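Local coordinates for protein endo-1,3-beta-glucanase (Streptomyces sioyaensis, PDB 3DGT) that probably hydrolyses internal beta-1,3-glycosidic bonds of beta-1,3-glucans through this family 16 glycoside hydrolase catalytic domain, at residues Q31-G35 against T36-G40. Numbering follows the deposited sequence.
Sequences QFDTG and TSYPG
In the loop that follows strand 30-32 of the family 16 beta-sandwich, the carboxylate of Asp-33 meets the phenol of Tyr-38, closing a bend of the chain. The CA atoms of Asp-33 and Tyr-38 stand 6.9 Å apart. From 36 to 38 the chain runs at 138° to its course from 33 to 35, so the backbone turns sharply back. The bend passes through Gly-35, whose positive phi is a conformation readily adopted by glycine. Across the bend, Thr-34 O and Ser-37 O come within 3.4 Å; both are acceptors, so no bond joins them.

Asp-33 carries CG beside its backbone N (chi1 -68°), which turns the carboxylate to the hydroxyl-bearing end of the tyrosine. Its OD1 and OD2 each lie 3.8 Å from Tyr-38 CE1, and OD2 is 3.7 Å from Tyr-38 OH, too far for a direct hydrogen bond. Carboxylate and ring planes are 72° apart, with OD2 reaching the ring obliquely. The two groups are linked instead through Arg-84 on strand 80-87: its NE forms a salt bridge with Asp-33 OD2, while its NH2 hydrogen-bonds Tyr-38 OH. That hydroxyl also bonds Glu-86 OE2, and the guanidinium charge would probably ease the closeness of the Asp-33 and Glu-86 carboxylates. Tyr-38 is further enclosed by Tyr-134, stacked on its ring, and by Trp-45, edge-to-face.

At the base of the tyrosine, Ser-37 OG donates to Tyr-38 O over 2.8 Å, from above the carbonyl plane. A polar cluster around the buried Asp-33 and Tyr-38 thus ties the loop after strand 30-32 to the antiparallel strand 80-87, as one of the connecting loops that border the beta-sandwich of this jelly-roll fold.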
ATOM      1  N   GLN A  31       9.118  -2.261  10.309  1.00 12.42           N
ATOM      2  CA  GLN A  31       9.514  -1.074  11.058  1.00 12.54           C
ATOM      3  C   GLN A  31       8.410  -0.030  11.058  1.00 12.70           C
ATOM      4  O   GLN A  31       7.636   0.072  10.108  1.00 12.93           O
ATOM      5  CB  GLN A  31      10.832  -0.492  10.548  1.00 12.98           C
ATOM      6  CG  GLN A  31      10.914  -0.253   9.056  1.00 14.87           C
ATOM      7  CD  GLN A  31      12.345  -0.008   8.626  1.00 16.66           C
ATOM      8  OE1 GLN A  31      13.221  -0.865   8.796  1.00 19.34           O
ATOM      9  NE2 GLN A  31      12.598   1.173   8.098  1.00 16.70           N
ATOM     10  N   PHE A  32       8.344   0.750  12.130  1.00 13.03           N
ATOM     11  CA  PHE A  32       7.311   1.767  12.276  1.00 13.02           C
ATOM     12  C   PHE A  32       7.736   3.116  11.718  1.00 13.26           C
ATOM     13  O   PHE A  32       8.842   3.593  11.985  1.00 13.89           O
ATOM     14  CB  PHE A  32       6.991   1.977  13.756  1.00 13.06           C
ATOM     15  CG  PHE A  32       6.361   0.792  14.421  1.00 13.63           C
ATOM     16  CD1 PHE A  32       4.987   0.591  14.346  1.00 15.92           C
ATOM     17  CD2 PHE A  32       7.136  -0.109  15.144  1.00 14.69           C
ATOM     18  CE1 PHE A  32       4.390  -0.501  14.965  1.00 15.89           C
ATOM     19  CE2 PHE A  32       6.543  -1.211  15.769  1.00 16.75           C
ATOM     20  CZ  PHE A  32       5.167  -1.401  15.678  1.00 16.61           C
ATOM     21  N   ASP A  33       6.836   3.736  10.958  1.00 13.14           N
ATOM     22  CA  ASP A  33       6.976   5.149  10.610  1.00 13.23           C
ATOM     23  C   ASP A  33       6.170   5.915  11.652  1.00 13.50           C
ATOM     24  O   ASP A  33       5.068   5.502  12.011  1.00 13.48           O
ATOM     25  CB  ASP A  33       6.418   5.420   9.207  1.00 12.94           C
ATOM     26  CG  ASP A  33       7.238   4.779   8.107  1.00 14.40           C
ATOM     27  OD1 ASP A  33       8.411   4.448   8.338  1.00 16.54           O
ATOM     28  OD2 ASP A  33       6.702   4.624   6.985  1.00 14.44           O
ATOM     29  N   THR A  34       6.733   6.995  12.186  1.00 13.75           N
ATOM     30  CA  THR A  34       6.051   7.712  13.261  1.00 14.12           C
ATOM     31  C   THR A  34       6.046   9.210  13.034  1.00 13.99           C
ATOM     32  O   THR A  34       6.867   9.735  12.282  1.00 14.37           O
ATOM     33  CB  THR A  34       6.647   7.405  14.663  1.00 14.45           C
ATOM     34  OG1 THR A  34       8.014   7.831  14.699  1.00 17.73           O
ATOM     35  CG2 THR A  34       6.565   5.908  14.994  1.00 15.01           C
ATOM     36  N   GLY A  35       5.117   9.889  13.701  1.00 13.24           N
ATOM     37  CA  GLY A  35       4.987  11.332  13.581  1.00 13.11           C
ATOM     38  C   GLY A  35       4.315  11.730  12.290  1.00 12.96           C
ATOM     39  O   GLY A  35       3.479  10.994  11.751  1.00 12.42           O
ATOM     40  N   THR A  36       4.690  12.906  11.795  1.00 13.15           N
ATOM     41  CA  THR A  36       4.063  13.494  10.624  1.00 13.26           C
ATOM     42  C   THR A  36       4.966  13.478   9.391  1.00 13.39           C
ATOM     43  O   THR A  36       4.602  14.038   8.356  1.00 13.30           O
ATOM     44  CB  THR A  36       3.634  14.952  10.909  1.00 12.65           C
ATOM     45  OG1 THR A  36       4.792  15.711  11.272  1.00 14.15           O
ATOM     46  CG2 THR A  36       2.599  15.023  12.057  1.00 13.94           C
ATOM     47  N   SER A  37       6.135  12.848   9.494  1.00 12.95           N
ATOM     48  CA  SER A  37       7.044  12.740   8.353  1.00 13.59           C
ATOM     49  C   SER A  37       8.144  11.735   8.625  1.00 13.47           C
ATOM     50  O   SER A  37       8.409  11.378   9.777  1.00 14.22           O
ATOM     51  CB  SER A  37       7.690  14.094   8.058  1.00 13.45           C
ATOM     52  OG  SER A  37       8.657  14.423   9.053  1.00 14.41           O
ATOM     53  N   TYR A  38       8.807  11.304   7.554  1.00 13.66           N
ATOM     54  CA  TYR A  38      10.081  10.633   7.707  1.00 14.21           C
ATOM     55  C   TYR A  38      11.046  11.603   8.376  1.00 14.58           C
ATOM     56  O   TYR A  38      10.838  12.819   8.300  1.00 14.71           O
ATOM     57  CB  TYR A  38      10.644  10.257   6.347  1.00 13.75           C
ATOM     58  CG  TYR A  38       9.944   9.107   5.670  1.00 13.19           C
ATOM     59  CD1 TYR A  38      10.097   7.806   6.135  1.00 13.06           C
ATOM     60  CD2 TYR A  38       9.150   9.319   4.537  1.00 12.90           C
ATOM     61  CE1 TYR A  38       9.459   6.750   5.507  1.00 12.42           C
ATOM     62  CE2 TYR A  38       8.505   8.272   3.908  1.00 13.92           C
ATOM     63  CZ  TYR A  38       8.680   6.989   4.385  1.00 12.45           C
ATOM     64  OH  TYR A  38       8.049   5.942   3.758  1.00 13.65           O
ATOM     65  N   PRO A  39      12.109  11.083   9.012  1.00 14.99           N
ATOM     66  CA  PRO A  39      13.114  11.963   9.599  1.00 15.49           C
ATOM     67  C   PRO A  39      13.871  12.659   8.477  1.00 15.22           C
ATOM     68  O   PRO A  39      14.724  12.054   7.841  1.00 15.24           O
ATOM     69  CB  PRO A  39      14.024  10.998  10.365  1.00 15.87           C
ATOM     70  CG  PRO A  39      13.828   9.681   9.722  1.00 16.34           C
ATOM     71  CD  PRO A  39      12.423   9.655   9.228  1.00 15.05           C
ATOM     72  N   GLY A  40      13.519  13.912   8.206  1.00 15.31           N
ATOM     73  CA  GLY A  40      14.119  14.638   7.091  1.00 14.86           C
ATOM     74  C   GLY A  40      13.351  14.457   5.792  1.00 14.82           C
ATOM     75  O   GLY A  40      13.874  14.764   4.715  1.00 14.46           O
TER